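Local structure of MutT/NUDIX family protein (Bacillus thuringiensis str. Al Hakam, 3ID9) at residues E34-W48 with D123-F137. The protein is a putative hydrolase of the MutT/NUDIX family that probably cleaves nucleoside diphosphates linked to another moiety. Sequence-based numbering, arbitrary orientation.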
ATOM      1  N   GLU B  34      12.258  20.591   2.408  1.00 39.60           N
ATOM      2  CA  GLU B  34      11.504  20.446   3.648  1.00 39.20           C
ATOM      3  C   GLU B  34      10.133  21.118   3.633  1.00 36.12           C
ATOM      4  O   GLU B  34       9.595  21.463   4.685  1.00 35.55           O
ATOM      5  CB  GLU B  34      12.322  20.989   4.820  1.00 43.27           C
ATOM      6  CG  GLU B  34      13.644  20.274   5.045  1.00 50.38           C
ATOM      7  CD  GLU B  34      14.515  20.983   6.076  1.00 56.85           C
ATOM      8  OE1 GLU B  34      14.918  22.148   5.829  1.00 59.11           O
ATOM      9  OE2 GLU B  34      14.794  20.380   7.135  1.00 59.22           O
ATOM     10  N   LYS B  35       9.569  21.305   2.446  1.00 34.07           N
ATOM     11  CA  LYS B  35       8.248  21.917   2.325  1.00 31.89           C
ATOM     12  C   LYS B  35       7.331  20.967   1.588  1.00 29.05           C
ATOM     13  O   LYS B  35       7.775  20.217   0.719  1.00 29.99           O
ATOM     14  CB  LYS B  35       8.315  23.223   1.542  1.00 33.88           C
ATOM     15  CG  LYS B  35       9.194  24.292   2.156  1.00 36.88           C
ATOM     16  CD  LYS B  35       9.281  25.473   1.211  1.00 39.82           C
ATOM     17  CE  LYS B  35      10.244  26.526   1.708  1.00 42.54           C
ATOM     18  NZ  LYS B  35      10.329  27.653   0.740  1.00 45.77           N
ATOM     19  N   VAL B  36       6.051  21.006   1.929  1.00 26.21           N
ATOM     20  CA  VAL B  36       5.072  20.148   1.287  1.00 26.05           C
ATOM     21  C   VAL B  36       4.163  20.948   0.368  1.00 24.67           C
ATOM     22  O   VAL B  36       3.758  22.055   0.690  1.00 24.45           O
ATOM     23  CB  VAL B  36       4.190  19.422   2.332  1.00 26.54           C
ATOM     24  CG1 VAL B  36       3.281  18.422   1.642  1.00 27.94           C
ATOM     25  CG2 VAL B  36       5.064  18.700   3.325  1.00 30.75           C
ATOM     26  N   LEU B  37       3.827  20.367  -0.775  1.00 23.73           N
ATOM     27  CA  LEU B  37       2.950  21.018  -1.735  1.00 23.82           C
ATOM     28  C   LEU B  37       1.491  20.968  -1.285  1.00 24.54           C
ATOM     29  O   LEU B  37       0.924  19.891  -1.146  1.00 26.03           O
ATOM     30  CB  LEU B  37       3.089  20.317  -3.091  1.00 23.70           C
ATOM     31  CG  LEU B  37       2.316  20.647  -4.381  1.00 27.52           C
ATOM     32  CD1 LEU B  37       1.033  21.401  -4.107  1.00 25.16           C
ATOM     33  CD2 LEU B  37       3.220  21.441  -5.296  1.00 26.22           C
ATOM     34  N   LEU B  38       0.885  22.129  -1.042  1.00 23.71           N
ATOM     35  CA  LEU B  38      -0.524  22.165  -0.689  1.00 23.33           C
ATOM     36  C   LEU B  38      -1.264  22.822  -1.835  1.00 24.62           C
ATOM     37  O   LEU B  38      -0.726  23.656  -2.548  1.00 24.56           O
ATOM     38  CB  LEU B  38      -0.797  22.931   0.604  1.00 23.61           C
ATOM     39  CG  LEU B  38      -0.187  22.342   1.880  1.00 26.05           C
ATOM     40  CD1 LEU B  38      -0.767  23.081   3.095  1.00 21.37           C
ATOM     41  CD2 LEU B  38      -0.473  20.830   1.953  1.00 21.18           C
ATOM     42  N   VAL B  39      -2.510  22.417  -1.994  1.00 26.55           N
ATOM     43  CA  VAL B  39      -3.382  22.888  -3.039  1.00 28.85           C
ATOM     44  C   VAL B  39      -4.601  23.517  -2.373  1.00 32.55           C
ATOM     45  O   VAL B  39      -4.933  23.189  -1.230  1.00 29.70           O
ATOM     46  CB  VAL B  39      -3.777  21.676  -3.930  1.00 28.90           C
ATOM     47  CG1 VAL B  39      -5.148  21.857  -4.525  1.00 31.33           C
ATOM     48  CG2 VAL B  39      -2.748  21.506  -5.031  1.00 25.32           C
ATOM     49  N   LYS B  40      -5.259  24.435  -3.068  1.00 37.58           N
ATOM     50  CA  LYS B  40      -6.435  25.070  -2.493  1.00 45.33           C
ATOM     51  C   LYS B  40      -7.668  24.376  -3.055  1.00 51.05           C
ATOM     52  O   LYS B  40      -7.812  24.244  -4.272  1.00 49.55           O
ATOM     53  CB  LYS B  40      -6.460  26.557  -2.839  1.00 45.75           C
ATOM     54  CG  LYS B  40      -7.486  27.358  -2.073  1.00 46.35           C
ATOM     55  CD  LYS B  40      -6.973  27.761  -0.698  1.00 49.00           C
ATOM     56  CE  LYS B  40      -6.812  29.285  -0.588  1.00 48.61           C
ATOM     57  NZ  LYS B  40      -8.094  30.026  -0.810  1.00 45.77           N
ATOM     58  N   GLN B  41      -8.545  23.924  -2.155  1.00 58.87           N
ATOM     59  CA  GLN B  41      -9.778  23.229  -2.530  1.00 66.18           C
ATOM     60  C   GLN B  41     -10.802  24.156  -3.173  1.00 69.30           C
ATOM     61  O   GLN B  41     -11.071  25.249  -2.667  1.00 69.56           O
ATOM     62  CB  GLN B  41     -10.419  22.573  -1.302  1.00 68.28           C
ATOM     63  CG  GLN B  41      -9.599  21.463  -0.663  1.00 72.97           C
ATOM     64  CD  GLN B  41     -10.285  20.869   0.563  1.00 76.51           C
ATOM     65  OE1 GLN B  41     -10.522  21.565   1.557  1.00 78.03           O
ATOM     66  NE2 GLN B  41     -10.611  19.579   0.496  1.00 76.80           N
ATOM     67  N   LYS B  42     -11.377  23.710  -4.286  1.00 73.52           N
ATOM     68  CA  LYS B  42     -12.382  24.499  -4.992  1.00 77.92           C
ATOM     69  C   LYS B  42     -13.758  24.184  -4.417  1.00 80.18           C
ATOM     70  O   LYS B  42     -14.781  24.410  -5.062  1.00 80.82           O
ATOM     71  CB  LYS B  42     -12.350  24.174  -6.487  1.00 78.99           C
ATOM     72  CG  LYS B  42     -10.983  24.365  -7.127  1.00 81.40           C
ATOM     73  CD  LYS B  42     -10.991  24.020  -8.612  1.00 83.06           C
ATOM     74  CE  LYS B  42     -11.859  24.984  -9.409  1.00 84.42           C
ATOM     75  NZ  LYS B  42     -11.831  24.680 -10.869  1.00 85.51           N
ATOM     76  N   VAL B  43     -13.768  23.660  -3.193  1.00 82.71           N
ATOM     77  CA  VAL B  43     -15.005  23.294  -2.510  1.00 84.24           C
ATOM     78  C   VAL B  43     -14.976  23.733  -1.045  1.00 85.27           C
ATOM     79  O   VAL B  43     -14.029  24.386  -0.604  1.00 85.56           O
ATOM     80  CB  VAL B  43     -15.235  21.762  -2.560  1.00 84.25           C
ATOM     81  CG1 VAL B  43     -15.426  21.310  -4.003  1.00 84.10           C
ATOM     82  CG2 VAL B  43     -14.048  21.037  -1.930  1.00 83.63           C
ATOM     83  N   ALA B  44     -16.019  23.364  -0.305  1.00 85.70           N
ATOM     84  CA  ALA B  44     -16.144  23.694   1.113  1.00 85.63           C
ATOM     85  C   ALA B  44     -15.592  25.078   1.457  1.00 85.30           C
ATOM     86  O   ALA B  44     -15.807  26.040   0.719  1.00 85.30           O
ATOM     87  CB  ALA B  44     -15.445  22.624   1.959  1.00 85.70           C
ATOM     88  N   ASN B  45     -14.884  25.163   2.581  1.00 84.77           N
ATOM     89  CA  ASN B  45     -14.294  26.418   3.044  1.00 83.59           C
ATOM     90  C   ASN B  45     -12.962  26.703   2.363  1.00 81.73           C
ATOM     91  O   ASN B  45     -12.100  27.371   2.937  1.00 81.86           O
ATOM     92  CB  ASN B  45     -14.069  26.367   4.555  1.00 84.46           C
ATOM     93  CG  ASN B  45     -15.357  26.220   5.329  1.00 85.51           C
ATOM     94  OD1 ASN B  45     -16.137  25.297   5.093  1.00 86.20           O
ATOM     95  ND2 ASN B  45     -15.587  27.131   6.265  1.00 85.99           N
ATOM     96  N   ARG B  46     -12.797  26.206   1.141  1.00 79.33           N
ATOM     97  CA  ARG B  46     -11.550  26.401   0.411  1.00 76.80           C
ATOM     98  C   ARG B  46     -10.466  25.683   1.214  1.00 72.92           C
ATOM     99  O   ARG B  46     -10.453  24.452   1.285  1.00 73.73           O
ATOM    100  CB  ARG B  46     -11.222  27.896   0.299  1.00 80.25           C
ATOM    101  CG  ARG B  46     -12.290  28.721  -0.408  1.00 84.29           C
ATOM    102  CD  ARG B  46     -12.621  30.003   0.366  1.00 88.56           C
ATOM    103  NE  ARG B  46     -11.483  30.915   0.494  1.00 91.60           N
ATOM    104  CZ  ARG B  46     -11.518  32.066   1.164  1.00 92.77           C
ATOM    105  NH1 ARG B  46     -12.633  32.453   1.770  1.00 93.18           N
ATOM    106  NH2 ARG B  46     -10.438  32.837   1.225  1.00 93.28           N
ATOM    107  N   ASP B  47      -9.573  26.458   1.825  1.00 65.82           N
ATOM    108  CA  ASP B  47      -8.488  25.919   2.638  1.00 59.52           C
ATOM    109  C   ASP B  47      -7.441  25.077   1.919  1.00 52.58           C
ATOM    110  O   ASP B  47      -7.741  24.321   0.995  1.00 51.19           O
ATOM    111  CB  ASP B  47      -9.044  25.114   3.809  1.00 62.24           C
ATOM    112  CG  ASP B  47      -8.808  25.802   5.137  1.00 67.32           C
ATOM    113  OD1 ASP B  47      -7.681  26.326   5.342  1.00 67.97           O
ATOM    114  OD2 ASP B  47      -9.742  25.812   5.973  1.00 68.61           O
ATOM    115  N   TRP B  48      -6.204  25.216   2.375  1.00 45.54           N
ATOM    116  CA  TRP B  48      -5.080  24.498   1.804  1.00 38.75           C
ATOM    117  C   TRP B  48      -5.014  23.067   2.298  1.00 35.49           C
ATOM    118  O   TRP B  48      -5.052  22.810   3.493  1.00 35.95           O
ATOM    119  CB  TRP B  48      -3.779  25.234   2.135  1.00 37.16           C
ATOM    120  CG  TRP B  48      -3.733  26.595   1.523  1.00 35.68           C
ATOM    121  CD1 TRP B  48      -4.141  27.770   2.094  1.00 33.89           C
ATOM    122  CD2 TRP B  48      -3.335  26.919   0.184  1.00 34.67           C
ATOM    123  NE1 TRP B  48      -4.026  28.799   1.191  1.00 34.48           N
ATOM    124  CE2 TRP B  48      -3.531  28.305   0.010  1.00 33.68           C
ATOM    125  CE3 TRP B  48      -2.831  26.168  -0.887  1.00 31.98           C
ATOM    126  CZ2 TRP B  48      -3.245  28.960  -1.188  1.00 32.46           C
ATOM    127  CZ3 TRP B  48      -2.545  26.818  -2.082  1.00 32.59           C
ATOM    128  CH2 TRP B  48      -2.753  28.201  -2.221  1.00 33.99           C
ATOM    129  N   ASP B 123      -3.835  26.939  -7.851  1.00 30.74           N
ATOM    130  CA  ASP B 123      -3.597  27.506  -6.534  1.00 30.59           C
ATOM    131  C   ASP B 123      -2.654  26.542  -5.830  1.00 29.97           C
ATOM    132  O   ASP B 123      -3.057  25.465  -5.401  1.00 30.90           O
ATOM    133  CB  ASP B 123      -4.909  27.632  -5.761  1.00 31.78           C
ATOM    134  CG  ASP B 123      -5.855  28.640  -6.386  1.00 35.41           C
ATOM    135  OD1 ASP B 123      -5.373  29.588  -7.042  1.00 35.44           O
ATOM    136  OD2 ASP B 123      -7.082  28.496  -6.212  1.00 37.82           O
ATOM    137  N   VAL B 124      -1.393  26.939  -5.716  1.00 29.53           N
ATOM    138  CA  VAL B 124      -0.372  26.094  -5.111  1.00 25.70           C
ATOM    139  C   VAL B 124       0.518  26.836  -4.128  1.00 26.42           C
ATOM    140  O   VAL B 124       0.856  28.009  -4.320  1.00 25.71           O
ATOM    141  CB  VAL B 124       0.520  25.482  -6.212  1.00 24.38           C
ATOM    142  CG1 VAL B 124       1.637  24.653  -5.603  1.00 21.00           C
ATOM    143  CG2 VAL B 124      -0.334  24.644  -7.139  1.00 24.19           C
ATOM    144  N   GLN B 125       0.915  26.134  -3.076  1.00 25.21           N
ATOM    145  CA  GLN B 125       1.775  26.717  -2.070  1.00 24.52           C
ATOM    146  C   GLN B 125       2.671  25.640  -1.460  1.00 26.67           C
ATOM    147  O   GLN B 125       2.232  24.521  -1.199  1.00 27.26           O
ATOM    148  CB  GLN B 125       0.916  27.365  -0.989  1.00 23.41           C
ATOM    149  CG  GLN B 125       1.712  28.071   0.071  1.00 24.41           C
ATOM    150  CD  GLN B 125       0.865  28.555   1.235  1.00 25.12           C
ATOM    151  OE1 GLN B 125       1.394  29.122   2.183  1.00 28.69           O
ATOM    152  NE2 GLN B 125      -0.448  28.330   1.172  1.00 22.43           N
HETATM  153  N   MSE B 126       3.937  25.975  -1.248  1.00 27.53           N
HETATM  154  CA  MSE B 126       4.881  25.047  -0.650  1.00 27.58           C
HETATM  155  C   MSE B 126       5.013  25.446   0.814  1.00 27.04           C
HETATM  156  O   MSE B 126       5.627  26.454   1.133  1.00 28.63           O
HETATM  157  CB  MSE B 126       6.241  25.139  -1.349  1.00 29.33           C
HETATM  158  CG  MSE B 126       6.248  24.675  -2.802  1.00 31.96           C
HETATM  159 SE   MSE B 126       5.714  22.803  -3.080  1.00 45.21          SE
HETATM  160  CE  MSE B 126       7.134  21.922  -2.099  1.00 32.94           C
ATOM    161  N   VAL B 127       4.432  24.657   1.706  1.00 26.99           N
ATOM    162  CA  VAL B 127       4.482  24.963   3.125  1.00 27.77           C
ATOM    163  C   VAL B 127       5.509  24.139   3.895  1.00 28.03           C
ATOM    164  O   VAL B 127       5.562  22.923   3.775  1.00 27.80           O
ATOM    165  CB  VAL B 127       3.091  24.775   3.778  1.00 27.00           C
ATOM    166  CG1 VAL B 127       3.187  24.981   5.282  1.00 25.92           C
ATOM    167  CG2 VAL B 127       2.099  25.774   3.189  1.00 24.83           C
ATOM    168  N   PRO B 128       6.348  24.808   4.698  1.00 29.29           N
ATOM    169  CA  PRO B 128       7.363  24.094   5.480  1.00 29.70           C
ATOM    170  C   PRO B 128       6.665  23.044   6.324  1.00 29.43           C
ATOM    171  O   PRO B 128       5.613  23.314   6.903  1.00 28.44           O
ATOM    172  CB  PRO B 128       7.982  25.195   6.339  1.00 28.93           C
ATOM    173  CG  PRO B 128       7.819  26.418   5.487  1.00 28.45           C
ATOM    174  CD  PRO B 128       6.406  26.256   4.961  1.00 29.98           C
ATOM    175  N   ILE B 129       7.250  21.852   6.396  1.00 30.20           N
ATOM    176  CA  ILE B 129       6.660  20.762   7.160  1.00 31.94           C
ATOM    177  C   ILE B 129       6.453  21.077   8.636  1.00 33.26           C
ATOM    178  O   ILE B 129       5.468  20.642   9.222  1.00 33.17           O
ATOM    179  CB  ILE B 129       7.494  19.479   7.003  1.00 33.16           C
ATOM    180  CG1 ILE B 129       7.449  19.036   5.538  1.00 31.74           C
ATOM    181  CG2 ILE B 129       6.942  18.367   7.895  1.00 33.24           C
ATOM    182  CD1 ILE B 129       8.451  17.971   5.193  1.00 33.36           C
ATOM    183  N   ASN B 130       7.360  21.840   9.238  1.00 35.09           N
ATOM    184  CA  ASN B 130       7.215  22.188  10.646  1.00 37.71           C
ATOM    185  C   ASN B 130       6.160  23.275  10.872  1.00 37.99           C
ATOM    186  O   ASN B 130       6.086  23.851  11.958  1.00 38.76           O
ATOM    187  CB  ASN B 130       8.556  22.645  11.233  1.00 41.25           C
ATOM    188  CG  ASN B 130       9.150  23.840  10.492  1.00 46.18           C
ATOM    189  OD1 ASN B 130       8.519  24.894  10.364  1.00 46.91           O
ATOM    190  ND2 ASN B 130      10.378  23.677  10.005  1.00 48.35           N
ATOM    191  N   GLU B 131       5.352  23.557   9.851  1.00 36.30           N
ATOM    192  CA  GLU B 131       4.297  24.567   9.964  1.00 35.19           C
ATOM    193  C   GLU B 131       2.932  24.029   9.575  1.00 33.48           C
ATOM    194  O   GLU B 131       1.957  24.777   9.567  1.00 32.51           O
ATOM    195  CB  GLU B 131       4.597  25.780   9.085  1.00 37.27           C
ATOM    196  CG  GLU B 131       5.766  26.626   9.540  1.00 43.79           C
ATOM    197  CD  GLU B 131       5.901  27.884   8.708  1.00 46.93           C
ATOM    198  OE1 GLU B 131       4.958  28.701   8.727  1.00 48.87           O
ATOM    199  OE2 GLU B 131       6.940  28.055   8.032  1.00 47.76           O
ATOM    200  N   LEU B 132       2.865  22.739   9.248  1.00 31.90           N
ATOM    201  CA  LEU B 132       1.604  22.119   8.860  1.00 29.00           C
ATOM    202  C   LEU B 132       0.529  22.178   9.942  1.00 28.17           C
ATOM    203  O   LEU B 132      -0.661  22.130   9.635  1.00 27.00           O
ATOM    204  CB  LEU B 132       1.812  20.662   8.455  1.00 28.87           C
ATOM    205  CG  LEU B 132       2.134  20.236   7.013  1.00 30.08           C
ATOM    206  CD1 LEU B 132       1.850  21.371   6.022  1.00 25.21           C
ATOM    207  CD2 LEU B 132       3.581  19.785   6.936  1.00 28.11           C
ATOM    208  N   SER B 133       0.931  22.277  11.204  1.00 26.74           N
ATOM    209  CA  SER B 133      -0.055  22.334  12.278  1.00 29.50           C
ATOM    210  C   SER B 133      -0.965  23.532  12.063  1.00 29.83           C
ATOM    211  O   SER B 133      -2.140  23.510  12.419  1.00 29.43           O
ATOM    212  CB  SER B 133       0.632  22.429  13.644  1.00 30.64           C
ATOM    213  OG  SER B 133       1.591  23.468  13.652  1.00 36.37           O
ATOM    214  N   TYR B 134      -0.415  24.579  11.466  1.00 29.75           N
ATOM    215  CA  TYR B 134      -1.184  25.778  11.190  1.00 31.35           C
ATOM    216  C   TYR B 134      -2.342  25.481  10.236  1.00 32.69           C
ATOM    217  O   TYR B 134      -3.379  26.139  10.280  1.00 33.56           O
ATOM    218  CB  TYR B 134      -0.280  26.835  10.568  1.00 32.83           C
ATOM    219  CG  TYR B 134      -0.999  28.101  10.186  1.00 33.19           C
ATOM    220  CD1 TYR B 134      -1.230  29.108  11.126  1.00 32.73           C
ATOM    221  CD2 TYR B 134      -1.457  28.290   8.884  1.00 33.00           C
ATOM    222  CE1 TYR B 134      -1.900  30.276  10.772  1.00 35.16           C
ATOM    223  CE2 TYR B 134      -2.129  29.447   8.519  1.00 35.09           C
ATOM    224  CZ  TYR B 134      -2.347  30.438   9.465  1.00 35.73           C
ATOM    225  OH  TYR B 134      -3.013  31.581   9.096  1.00 38.28           O
ATOM    226  N   TYR B 135      -2.161  24.495   9.365  1.00 32.40           N
ATOM    227  CA  TYR B 135      -3.200  24.148   8.412  1.00 31.77           C
ATOM    228  C   TYR B 135      -4.074  22.976   8.833  1.00 31.91           C
ATOM    229  O   TYR B 135      -4.786  22.404   8.008  1.00 31.47           O
ATOM    230  CB  TYR B 135      -2.590  23.887   7.034  1.00 30.81           C
ATOM    231  CG  TYR B 135      -1.997  25.132   6.423  1.00 30.57           C
ATOM    232  CD1 TYR B 135      -0.629  25.385   6.488  1.00 30.27           C
ATOM    233  CD2 TYR B 135      -2.814  26.079   5.815  1.00 29.33           C
ATOM    234  CE1 TYR B 135      -0.093  26.550   5.962  1.00 28.83           C
ATOM    235  CE2 TYR B 135      -2.289  27.246   5.290  1.00 30.09           C
ATOM    236  CZ  TYR B 135      -0.932  27.478   5.366  1.00 29.76           C
ATOM    237  OH  TYR B 135      -0.429  28.653   4.859  1.00 30.99           O
ATOM    238  N   GLY B 136      -4.010  22.617  10.114  1.00 31.99           N
ATOM    239  CA  GLY B 136      -4.851  21.546  10.623  1.00 31.46           C
ATOM    240  C   GLY B 136      -4.291  20.138  10.664  1.00 32.43           C
ATOM    241  O   GLY B 136      -4.978  19.212  11.088  1.00 31.00           O
ATOM    242  N   PHE B 137      -3.054  19.952  10.228  1.00 31.96           N
ATOM    243  CA  PHE B 137      -2.489  18.622  10.261  1.00 33.21           C
ATOM    244  C   PHE B 137      -2.085  18.267  11.684  1.00 34.50           C
ATOM    245  O   PHE B 137      -1.534  19.091  12.417  1.00 36.27           O
ATOM    246  CB  PHE B 137      -1.300  18.531   9.307  1.00 33.47           C
ATOM    247  CG  PHE B 137      -1.671  18.781   7.876  1.00 37.41           C
ATOM    248  CD1 PHE B 137      -1.776  20.083   7.386  1.00 36.65           C
ATOM    249  CD2 PHE B 137      -1.986  17.722   7.030  1.00 37.40           C
ATOM    250  CE1 PHE B 137      -2.188  20.322   6.082  1.00 35.87           C
ATOM    251  CE2 PHE B 137      -2.401  17.954   5.716  1.00 37.70           C
ATOM    252  CZ  PHE B 137      -2.502  19.256   5.244  1.00 36.49           C
TER
HETATM  253  O   HOH W   1      10.079  22.055   7.609  1.00 54.55           O
HETATM  254  O   HOH W   2      -6.035  23.786   5.778  1.00 41.49           O
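E34 O is gripped twice, by I129 N at 2.9 Å in a nearly straight bond (169°) and by a water that also accepts from N130 N. This closes one end of an antiparallel strand pair, 35-40 with 124-128, in the mixed sheet of the Nudix fold. V36 and V127 exchange two backbone bonds, as do L38 and Q125; L38 N to Q125 O is 2.7 Å. On one face L37 packs against V124 and selenomethionine M126, whose bent chain sets SE 3.6 Å from L37 CD2. The other face carries V36, L38, Q125 and V127; the 3-10 segment 129-134 and the residues after it cover its V36, L38 and V127 side. There the side chains of I129 and V36 cross at about a right angle, meeting through I129 CG1 and V36 CG2, while helix 139-147 adds I145 to both. L38 CD1 touches V127 CG2 and lies over one face of the Y135 ring, towards its rim; Y134 CD2 covers the opposite face. The Q125 chain, extended from a CG anti to the backbone N (chi1 -177°), runs across the indole of W48. Its CB makes a CH-pi contact, and its NE2 sits over the ring centre, 3.3 Å from W48 CE2, with the amide plane turned 84° from the indole.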